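Local coordinates for protein tRNA (guanine(9)-N1)-methyltransferase (Schizosaccharomyces pombe, PDB 4JWH) that methylates N1 of guanosine 9 in cytoplasmic tRNA, using S-adenosyl-L-methionine as the methyl donor, at residues Ser123-Val128 with Thr155-Val160; Leu189-Ala194 with Asn226-Gln231; Val254-Glu259 with Glu276-Arg281. All coordinates share one frame; numbering follows the deposited sequence.

Interaction 1 (Ser123-Val128 with Thr155-Val160)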
# COMPACT_ATOMS: atom_id res chain seq x y z
N SER A 123 -5.88 -11.01 9.00
CA SER A 123 -6.41 -10.24 7.88
C SER A 123 -5.33 -9.46 7.09
O SER A 123 -5.29 -9.50 5.86
CB SER A 123 -7.54 -9.32 8.35
OG SER A 123 -7.73 -8.28 7.40
N LEU A 124 -4.45 -8.76 7.81
CA LEU A 124 -3.34 -8.02 7.19
C LEU A 124 -2.48 -8.96 6.32
O LEU A 124 -2.11 -8.66 5.20
CB LEU A 124 -2.49 -7.34 8.27
CG LEU A 124 -1.29 -6.54 7.72
CD1 LEU A 124 -1.79 -5.38 6.80
CD2 LEU A 124 -0.48 -6.02 8.87
N CYS A 125 -2.21 -10.14 6.83
CA CYS A 125 -1.39 -11.05 6.08
C CYS A 125 -2.02 -11.45 4.72
O CYS A 125 -1.35 -11.51 3.69
CB CYS A 125 -1.13 -12.26 6.96
SG CYS A 125 -0.21 -13.48 6.12
N GLN A 126 -3.33 -11.72 4.73
CA GLN A 126 -4.11 -11.94 3.51
C GLN A 126 -4.00 -10.72 2.58
O GLN A 126 -3.80 -10.83 1.38
CB GLN A 126 -5.57 -12.27 3.89
CG GLN A 126 -6.64 -12.08 2.81
CD GLN A 126 -8.03 -12.50 3.29
OE1 GLN A 126 -8.90 -11.65 3.54
NE2 GLN A 126 -8.24 -13.80 3.43
N GLN A 127 -4.09 -9.54 3.17
CA GLN A 127 -4.02 -8.29 2.39
C GLN A 127 -2.66 -8.05 1.76
O GLN A 127 -2.61 -7.58 0.62
CB GLN A 127 -4.43 -7.12 3.25
CG GLN A 127 -5.89 -7.17 3.57
CD GLN A 127 -6.36 -6.01 4.39
OE1 GLN A 127 -5.86 -4.90 4.27
NE2 GLN A 127 -7.38 -6.25 5.20
N VAL A 128 -1.58 -8.36 2.49
CA VAL A 128 -0.23 -8.25 1.92
C VAL A 128 -0.09 -9.19 0.73
O VAL A 128 0.47 -8.81 -0.29
CB VAL A 128 0.89 -8.58 2.95
CG1 VAL A 128 2.26 -8.78 2.27
CG2 VAL A 128 0.99 -7.45 4.02
N THR A 155 5.69 -14.17 11.08
CA THR A 155 5.37 -15.55 11.51
C THR A 155 4.10 -16.06 10.79
O THR A 155 4.13 -17.07 10.09
CB THR A 155 5.19 -15.58 13.01
OG1 THR A 155 6.39 -15.07 13.61
CG2 THR A 155 4.86 -17.01 13.55
N ARG A 156 3.01 -15.31 10.95
CA ARG A 156 1.72 -15.63 10.34
C ARG A 156 1.86 -15.89 8.85
O ARG A 156 1.38 -16.91 8.34
CB ARG A 156 0.72 -14.49 10.58
CG ARG A 156 -0.66 -14.69 9.94
CD ARG A 156 -1.38 -15.86 10.57
NE ARG A 156 -2.66 -16.12 9.92
CZ ARG A 156 -3.36 -17.24 10.04
NH1 ARG A 156 -2.90 -18.25 10.78
NH2 ARG A 156 -4.52 -17.37 9.40
N GLN A 157 2.54 -14.98 8.16
CA GLN A 157 2.79 -15.13 6.73
C GLN A 157 3.41 -16.48 6.38
O GLN A 157 2.96 -17.16 5.48
CB GLN A 157 3.67 -14.01 6.19
CG GLN A 157 3.87 -14.08 4.70
CD GLN A 157 4.78 -12.99 4.19
OE1 GLN A 157 5.97 -12.98 4.50
NE2 GLN A 157 4.22 -12.07 3.40
N ASP A 158 4.48 -16.84 7.07
CA ASP A 158 5.15 -18.10 6.77
C ASP A 158 4.31 -19.33 7.20
O ASP A 158 4.36 -20.37 6.55
CB ASP A 158 6.54 -18.11 7.41
CG ASP A 158 7.28 -19.39 7.13
OD1 ASP A 158 7.67 -19.63 5.95
OD2 ASP A 158 7.47 -20.15 8.10
N PHE A 159 3.53 -19.18 8.27
CA PHE A 159 2.59 -20.21 8.71
C PHE A 159 1.57 -20.48 7.63
O PHE A 159 1.35 -21.65 7.24
CB PHE A 159 1.87 -19.79 10.00
CG PHE A 159 0.85 -20.80 10.50
CD1 PHE A 159 -0.48 -20.76 10.07
CD2 PHE A 159 1.22 -21.79 11.43
CE1 PHE A 159 -1.42 -21.70 10.54
CE2 PHE A 159 0.29 -22.72 11.91
CZ PHE A 159 -1.03 -22.68 11.46
N VAL A 160 0.94 -19.41 7.15
CA VAL A 160 -0.08 -19.51 6.12
C VAL A 160 0.52 -19.91 4.77
O VAL A 160 0.03 -20.82 4.12
CB VAL A 160 -0.92 -18.22 5.94
CG1 VAL A 160 -2.05 -18.47 4.96
CG2 VAL A 160 -1.50 -17.76 7.27
O HOH W 1 1.30 -12.13 3.22
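Arg-156 and Gln-157 receive the side chain of Cys-125 between them. These two residues carry most of the second helix's share of the contact.

Arg-156 comes first. Its CG stands anti to the backbone N (chi1 178°), which sets the start of the chain beside the cysteine. Arg-156 CG is 3.9 Å from Cys-125 CB. The chain then bends at chi2 (66°), and the guanidinium runs on along its own helix to Val-160, one turn ahead. There Val-160 CG2 sits over the centre of one face, 3.3 Å above the plane. The arginine side chain also touches Ile-121 and Asn-122, one turn earlier on the partner helix.

Gln-157 follows. Cys-125 SG presses against its backbone, 3.5 Å from Gln-157 CA. The glutamine runs extended past CG, and its side chain crosses that of Val-128 at about a right angle. Gln-157 NE2 lies 4.0 Å from Val-128 CG1. Gln-157 NE2 also donates to a bridging water at 2.9 Å. That water gives a hydrogen bond of 2.8 Å to Cys-125 O. This oxygen is also hydrogen-bonded to Thr-129 OG1. The polar end of a buried glutamine is thus tied to the other backbone through one solvent molecule.

The two helix segments cross at -69°, with their axes 9.5 Å apart. Helix 118-137 links strands 105-109 and 143-147, and helix 151-161 links strands 143-147 and 171-173. All three strands lie side by side and parallel. The contact is therefore packing between the helices of two successive beta-alpha-beta crossovers, in the Rossmann-like part of a SPOUT methyltransferase.

Interaction 2 (Leu189-Ala194 with Asn226-Gln231). With SAH (S-adenosyl-L-homocysteine), chain C.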
# COMPACT_ATOMS: atom_id res chain seq x y z
N LEU A 189 9.21 10.60 -0.67
CA LEU A 189 8.25 9.78 0.06
C LEU A 189 6.94 10.51 0.17
O LEU A 189 6.92 11.72 0.43
CB LEU A 189 8.76 9.47 1.47
CG LEU A 189 9.93 8.51 1.59
CD1 LEU A 189 10.46 8.48 3.01
CD2 LEU A 189 9.59 7.09 1.11
N VAL A 190 5.85 9.78 -0.00
CA VAL A 190 4.50 10.30 0.26
C VAL A 190 3.79 9.20 1.05
O VAL A 190 3.67 8.07 0.57
CB VAL A 190 3.72 10.61 -1.06
CG1 VAL A 190 2.25 10.91 -0.77
CG2 VAL A 190 4.36 11.75 -1.86
N TYR A 191 3.33 9.53 2.25
CA TYR A 191 2.54 8.60 3.05
C TYR A 191 1.05 8.84 2.75
O TYR A 191 0.50 9.90 3.03
CB TYR A 191 2.84 8.80 4.54
CG TYR A 191 2.67 7.54 5.39
CD1 TYR A 191 3.69 7.13 6.23
CD2 TYR A 191 1.47 6.80 5.39
CE1 TYR A 191 3.57 5.99 7.02
CE2 TYR A 191 1.33 5.64 6.18
CZ TYR A 191 2.41 5.25 6.98
OH TYR A 191 2.36 4.16 7.79
N LEU A 192 0.41 7.83 2.18
CA LEU A 192 -1.02 7.87 1.90
C LEU A 192 -1.83 7.77 3.21
O LEU A 192 -1.61 6.86 4.00
CB LEU A 192 -1.38 6.73 0.94
CG LEU A 192 -0.73 6.92 -0.46
CD1 LEU A 192 -0.95 5.74 -1.34
CD2 LEU A 192 -1.30 8.18 -1.16
N SER A 193 -2.73 8.73 3.43
CA SER A 193 -3.59 8.73 4.62
C SER A 193 -4.96 9.35 4.31
O SER A 193 -5.04 10.42 3.70
CB SER A 193 -2.89 9.48 5.79
OG SER A 193 -3.79 9.79 6.86
N ALA A 194 -6.04 8.70 4.74
CA ALA A 194 -7.37 9.28 4.58
C ALA A 194 -7.53 10.63 5.32
O ALA A 194 -8.39 11.44 4.99
CB ALA A 194 -8.44 8.29 5.01
N ASN A 226 -0.10 11.17 11.67
CA ASN A 226 0.76 11.70 12.74
C ASN A 226 2.19 11.27 12.60
O ASN A 226 3.12 12.02 12.85
CB ASN A 226 0.25 11.24 14.12
CG ASN A 226 -0.94 12.06 14.60
OD1 ASN A 226 -1.12 13.19 14.17
ND2 ASN A 226 -1.79 11.47 15.44
N LYS A 227 2.35 10.03 12.20
CA LYS A 227 3.64 9.41 12.05
C LYS A 227 4.44 10.14 10.97
O LYS A 227 5.58 10.53 11.19
CB LYS A 227 3.47 7.93 11.70
CG LYS A 227 4.81 7.24 11.41
CD LYS A 227 4.66 5.78 11.19
CE LYS A 227 6.03 5.17 10.95
NZ LYS A 227 5.89 3.70 10.91
N ALA A 228 3.82 10.34 9.81
CA ALA A 228 4.50 10.97 8.67
C ALA A 228 4.80 12.45 8.94
O ALA A 228 5.89 12.92 8.58
CB ALA A 228 3.69 10.80 7.37
N SER A 229 3.86 13.17 9.57
CA SER A 229 4.11 14.58 9.96
C SER A 229 5.31 14.71 10.87
O SER A 229 6.20 15.55 10.62
CB SER A 229 2.89 15.20 10.66
OG SER A 229 1.77 15.04 9.84
N GLU A 230 5.36 13.87 11.91
CA GLU A 230 6.51 13.90 12.83
C GLU A 230 7.82 13.67 12.11
O GLU A 230 8.85 14.23 12.50
CB GLU A 230 6.34 12.89 13.97
CG GLU A 230 7.27 13.08 15.18
CD GLU A 230 8.69 12.56 14.96
OE1 GLU A 230 9.62 13.04 15.65
OE2 GLU A 230 8.90 11.70 14.10
N GLN A 231 7.80 12.86 11.05
CA GLN A 231 9.02 12.65 10.25
C GLN A 231 9.32 13.76 9.24
O GLN A 231 10.38 13.75 8.62
CB GLN A 231 8.96 11.32 9.48
CG GLN A 231 8.94 10.06 10.36
CD GLN A 231 8.56 8.81 9.57
OE1 GLN A 231 7.85 8.88 8.57
NE2 GLN A 231 9.02 7.67 10.03
N SAH C . -6.28 4.52 11.16
CA SAH C . -5.34 3.94 10.21
CB SAH C . -6.16 2.93 9.36
CG SAH C . -5.76 2.98 7.94
SD SAH C . -6.33 1.90 6.69
C SAH C . -4.54 5.08 9.60
O SAH C . -4.11 5.13 8.49
OXT SAH C . -4.25 6.01 10.28
C5' SAH C . -4.82 1.29 6.05
C4' SAH C . -4.04 2.18 5.08
O4' SAH C . -4.69 2.35 3.86
C3' SAH C . -3.68 3.59 5.55
O3' SAH C . -2.57 3.61 6.39
C2' SAH C . -3.48 4.34 4.28
O2' SAH C . -2.16 4.16 3.88
C1' SAH C . -4.45 3.64 3.38
N9 SAH C . -5.69 4.40 3.15
C8 SAH C . -6.90 4.01 3.47
N7 SAH C . -7.81 4.86 3.08
C5 SAH C . -7.19 5.81 2.46
C6 SAH C . -7.55 7.06 1.78
N6 SAH C . -8.80 7.44 1.71
N1 SAH C . -6.58 7.78 1.26
C2 SAH C . -5.32 7.40 1.33
N3 SAH C . -4.92 6.31 1.94
C4 SAH C . -5.78 5.48 2.50
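Tyr-191 reaches from its strand toward Ala-228 and Lys-227 on the helix. Its CG is anti to the backbone N (chi1 -151°), which brings the ring to the Ala-228 methyl. That methyl packs at the root of the tyrosine: Ala-228 CB is 3.6 Å from Tyr-191 CB. Ala-228 CB is also 3.8 Å from Tyr-191 CD1 and meets the ring obliquely.

Lys-227 runs fully extended beside the outer part of the ring. Lys-227 CD is 4.3 Å from Tyr-191 CE1, also at an oblique approach. Lys-227 NZ forms a salt bridge with Asp-109 OD2, and Tyr-191 OH is hydrogen-bonded to that same oxygen.

Next along the strand, Leu-192 turns to the bound SAH. Leu-192 O accepts a 2.8 Å hydrogen bond from SAH O2'. Leu-192 CB lies 3.7 Å from SAH N3, and Ala-194 CB packs 3.4 Å from SAH N6. The ribose O3' faces the edge of the Tyr-191 ring, near its plane.

The strand therefore serves the helix with one residue and the ligand with the next. Across the two segments the contact is apolar, through methyl, methylene and ring carbons. The polar ends converge instead on one carboxylate oxygen outside them. That shared partner probably holds the hydroxyl and the ammonium group close together, while the carbons behind them pack.

Interaction 3 (Val254-Glu259 with Glu276-Arg281). With SAH (S-adenosyl-L-homocysteine), chain C.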
# COMPACT_ATOMS: atom_id res chain seq x y z
N VAL A 254 -5.72 -2.04 3.16
CA VAL A 254 -4.39 -2.02 2.55
C VAL A 254 -4.45 -2.47 1.08
O VAL A 254 -3.98 -1.76 0.19
CB VAL A 254 -3.39 -2.90 3.34
CG1 VAL A 254 -2.05 -2.99 2.59
CG2 VAL A 254 -3.22 -2.37 4.78
N ASN A 255 -5.07 -3.62 0.83
CA ASN A 255 -5.09 -4.14 -0.55
C ASN A 255 -5.99 -3.33 -1.46
O ASN A 255 -5.72 -3.23 -2.64
CB ASN A 255 -5.49 -5.63 -0.63
CG ASN A 255 -6.93 -5.86 -0.22
OD1 ASN A 255 -7.24 -5.79 0.96
ND2 ASN A 255 -7.84 -6.02 -1.20
N GLN A 256 -7.07 -2.76 -0.94
CA GLN A 256 -7.93 -1.91 -1.79
C GLN A 256 -7.15 -0.69 -2.29
O GLN A 256 -7.24 -0.29 -3.46
CB GLN A 256 -9.20 -1.48 -1.06
CG GLN A 256 -10.26 -2.59 -1.00
CD GLN A 256 -11.46 -2.20 -0.15
OE1 GLN A 256 -11.32 -1.49 0.85
NE2 GLN A 256 -12.66 -2.65 -0.56
N VAL A 257 -6.38 -0.09 -1.40
CA VAL A 257 -5.61 1.11 -1.76
C VAL A 257 -4.55 0.71 -2.77
O VAL A 257 -4.39 1.34 -3.80
CB VAL A 257 -4.95 1.70 -0.48
CG1 VAL A 257 -3.91 2.76 -0.86
CG2 VAL A 257 -6.04 2.31 0.40
N PHE A 258 -3.83 -0.37 -2.48
CA PHE A 258 -2.82 -0.86 -3.44
C PHE A 258 -3.42 -1.09 -4.83
O PHE A 258 -2.88 -0.64 -5.84
CB PHE A 258 -2.12 -2.15 -2.98
CG PHE A 258 -1.08 -2.60 -3.95
CD1 PHE A 258 0.22 -2.11 -3.85
CD2 PHE A 258 -1.41 -3.42 -5.02
CE1 PHE A 258 1.20 -2.48 -4.80
CE2 PHE A 258 -0.45 -3.78 -5.97
CZ PHE A 258 0.86 -3.29 -5.85
N GLU A 259 -4.53 -1.84 -4.87
CA GLU A 259 -5.21 -2.16 -6.11
C GLU A 259 -5.63 -0.90 -6.86
O GLU A 259 -5.53 -0.81 -8.11
CB GLU A 259 -6.42 -3.06 -5.83
CG GLU A 259 -6.07 -4.49 -5.37
CD GLU A 259 -7.26 -5.17 -4.69
OE1 GLU A 259 -7.09 -6.26 -4.12
OE2 GLU A 259 -8.38 -4.59 -4.70
N GLU A 276 -13.80 -0.22 -10.37
CA GLU A 276 -13.35 -1.59 -10.38
C GLU A 276 -13.14 -2.15 -8.97
O GLU A 276 -13.48 -3.29 -8.69
CB GLU A 276 -12.07 -1.70 -11.22
CG GLU A 276 -11.81 -3.08 -11.79
CD GLU A 276 -12.90 -3.54 -12.76
OE1 GLU A 276 -13.22 -2.80 -13.73
OE2 GLU A 276 -13.43 -4.65 -12.54
N VAL A 277 -12.61 -1.35 -8.07
CA VAL A 277 -12.24 -1.89 -6.76
C VAL A 277 -13.37 -1.71 -5.76
O VAL A 277 -13.59 -2.56 -4.91
CB VAL A 277 -10.93 -1.25 -6.26
CG1 VAL A 277 -10.62 -1.65 -4.85
CG2 VAL A 277 -9.78 -1.62 -7.21
N ILE A 278 -14.08 -0.61 -5.85
CA ILE A 278 -15.16 -0.33 -4.91
C ILE A 278 -16.44 0.08 -5.69
O ILE A 278 -16.92 1.21 -5.56
CB ILE A 278 -14.69 0.72 -3.82
CG1 ILE A 278 -14.12 1.99 -4.48
CG2 ILE A 278 -13.62 0.11 -2.89
CD1 ILE A 278 -14.06 3.20 -3.59
N PRO A 279 -16.96 -0.80 -6.56
CA PRO A 279 -18.12 -0.34 -7.34
C PRO A 279 -19.29 0.03 -6.41
O PRO A 279 -19.48 -0.62 -5.40
CB PRO A 279 -18.49 -1.54 -8.21
CG PRO A 279 -17.80 -2.71 -7.63
CD PRO A 279 -16.63 -2.21 -6.83
N LYS A 280 -20.03 1.06 -6.77
CA LYS A 280 -21.16 1.52 -5.95
C LYS A 280 -22.29 0.47 -5.90
O LYS A 280 -22.97 0.32 -4.89
CB LYS A 280 -21.64 2.89 -6.43
N ARG A 281 -22.48 -0.22 -7.02
CA ARG A 281 -22.98 -1.61 -7.14
C ARG A 281 -24.07 -1.82 -8.16
O ARG A 281 -23.78 -2.25 -9.27
CB ARG A 281 -23.28 -2.32 -5.81
CG ARG A 281 -22.07 -3.08 -5.31
CD ARG A 281 -22.44 -4.06 -4.23
NE ARG A 281 -22.12 -3.51 -2.91
CZ ARG A 281 -22.49 -4.06 -1.76
NH1 ARG A 281 -23.23 -5.17 -1.74
NH2 ARG A 281 -22.13 -3.48 -0.62
N SAH C . -6.28 4.52 11.16
CA SAH C . -5.34 3.94 10.21
CB SAH C . -6.16 2.93 9.36
CG SAH C . -5.76 2.98 7.94
SD SAH C . -6.33 1.90 6.69
C SAH C . -4.54 5.08 9.60
O SAH C . -4.11 5.13 8.49
OXT SAH C . -4.25 6.01 10.28
C5' SAH C . -4.82 1.29 6.05
C4' SAH C . -4.04 2.18 5.08
O4' SAH C . -4.69 2.35 3.86
C3' SAH C . -3.68 3.59 5.55
O3' SAH C . -2.57 3.61 6.39
C2' SAH C . -3.48 4.34 4.28
O2' SAH C . -2.16 4.16 3.88
C1' SAH C . -4.45 3.64 3.38
N9 SAH C . -5.69 4.40 3.15
C8 SAH C . -6.90 4.01 3.47
N7 SAH C . -7.81 4.86 3.08
C5 SAH C . -7.19 5.81 2.46
C6 SAH C . -7.55 7.06 1.78
N6 SAH C . -8.80 7.44 1.71
N1 SAH C . -6.58 7.78 1.26
C2 SAH C . -5.32 7.40 1.33
N3 SAH C . -4.92 6.31 1.94
C4 SAH C . -5.78 5.48 2.50
O HOH W 2 -12.90 -4.08 -3.01
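A helical hairpin near the C-terminal end of the modelled chain brings Gln-256 and Glu-259 against Val-277 and Ile-278. Its arms are helix 254-267 and helix 270-277. Gln-256 and Glu-259 lie about one turn apart, and both cross Val-277 obliquely.

Val-277 CG1 is 4.0 Å from Gln-256 CG and 3.7 Å from Glu-259 OE2. Val-277 CG2 meets Glu-259 CB at 3.9 Å. Ile-278 CG2, just past the helix, sits 3.7 Å from Gln-256 NE2, the two side chains crossing at about a right angle. Gln-256 CG is anti to the carbonyl carbon (chi1 -78°), which carries the extended chain to Ile-278.

The glutamine amide is held at both ends. Gln-256 OE1 accepts from the backbone N of Thr-253, just before the helix. Gln-256 NE2 donates to a water at 2.8 Å, and that water donates to Val-277 O.

Glu-259 OE1 accepts a bond from Asn-255 ND2 one turn back, 3.0 Å long and nearly straight (175°). The donor stands well above the carboxylate plane (53°). With an alanine here, Asn-255 ND2 would probably lose its acceptor and Val-277 CG1 part of its cover.

On the other side of the first helix, Val-257 CG2 touches SAH N9 at 3.5 Å. The methyls of Val-277 and Ile-278 thus meet carbons and polar ends of Gln-256 and Glu-259. The direct contact is van der Waals, with one water supplying the polar link across the hairpin.

From the N terminus, interaction 1 comes first. It closes the loop around strand 143-147 and joins helices 118-137 and 151-161. Interaction 2 follows and closes the loop around strand 208-212, tying strand 189-192 to helix 223-231. Interaction 3 is last and closes the short hairpin between the two C-terminal helices. The three stand in series; none nests in or crosses another. Interactions 1 and 2 do not touch. Segment 254-259 joins the set: Val-254 packs on Leu-124 of interaction 1, and Val-257 meets Leu-192 of interaction 2. Interactions 2 and 3 also share the bound SAH, which both touch.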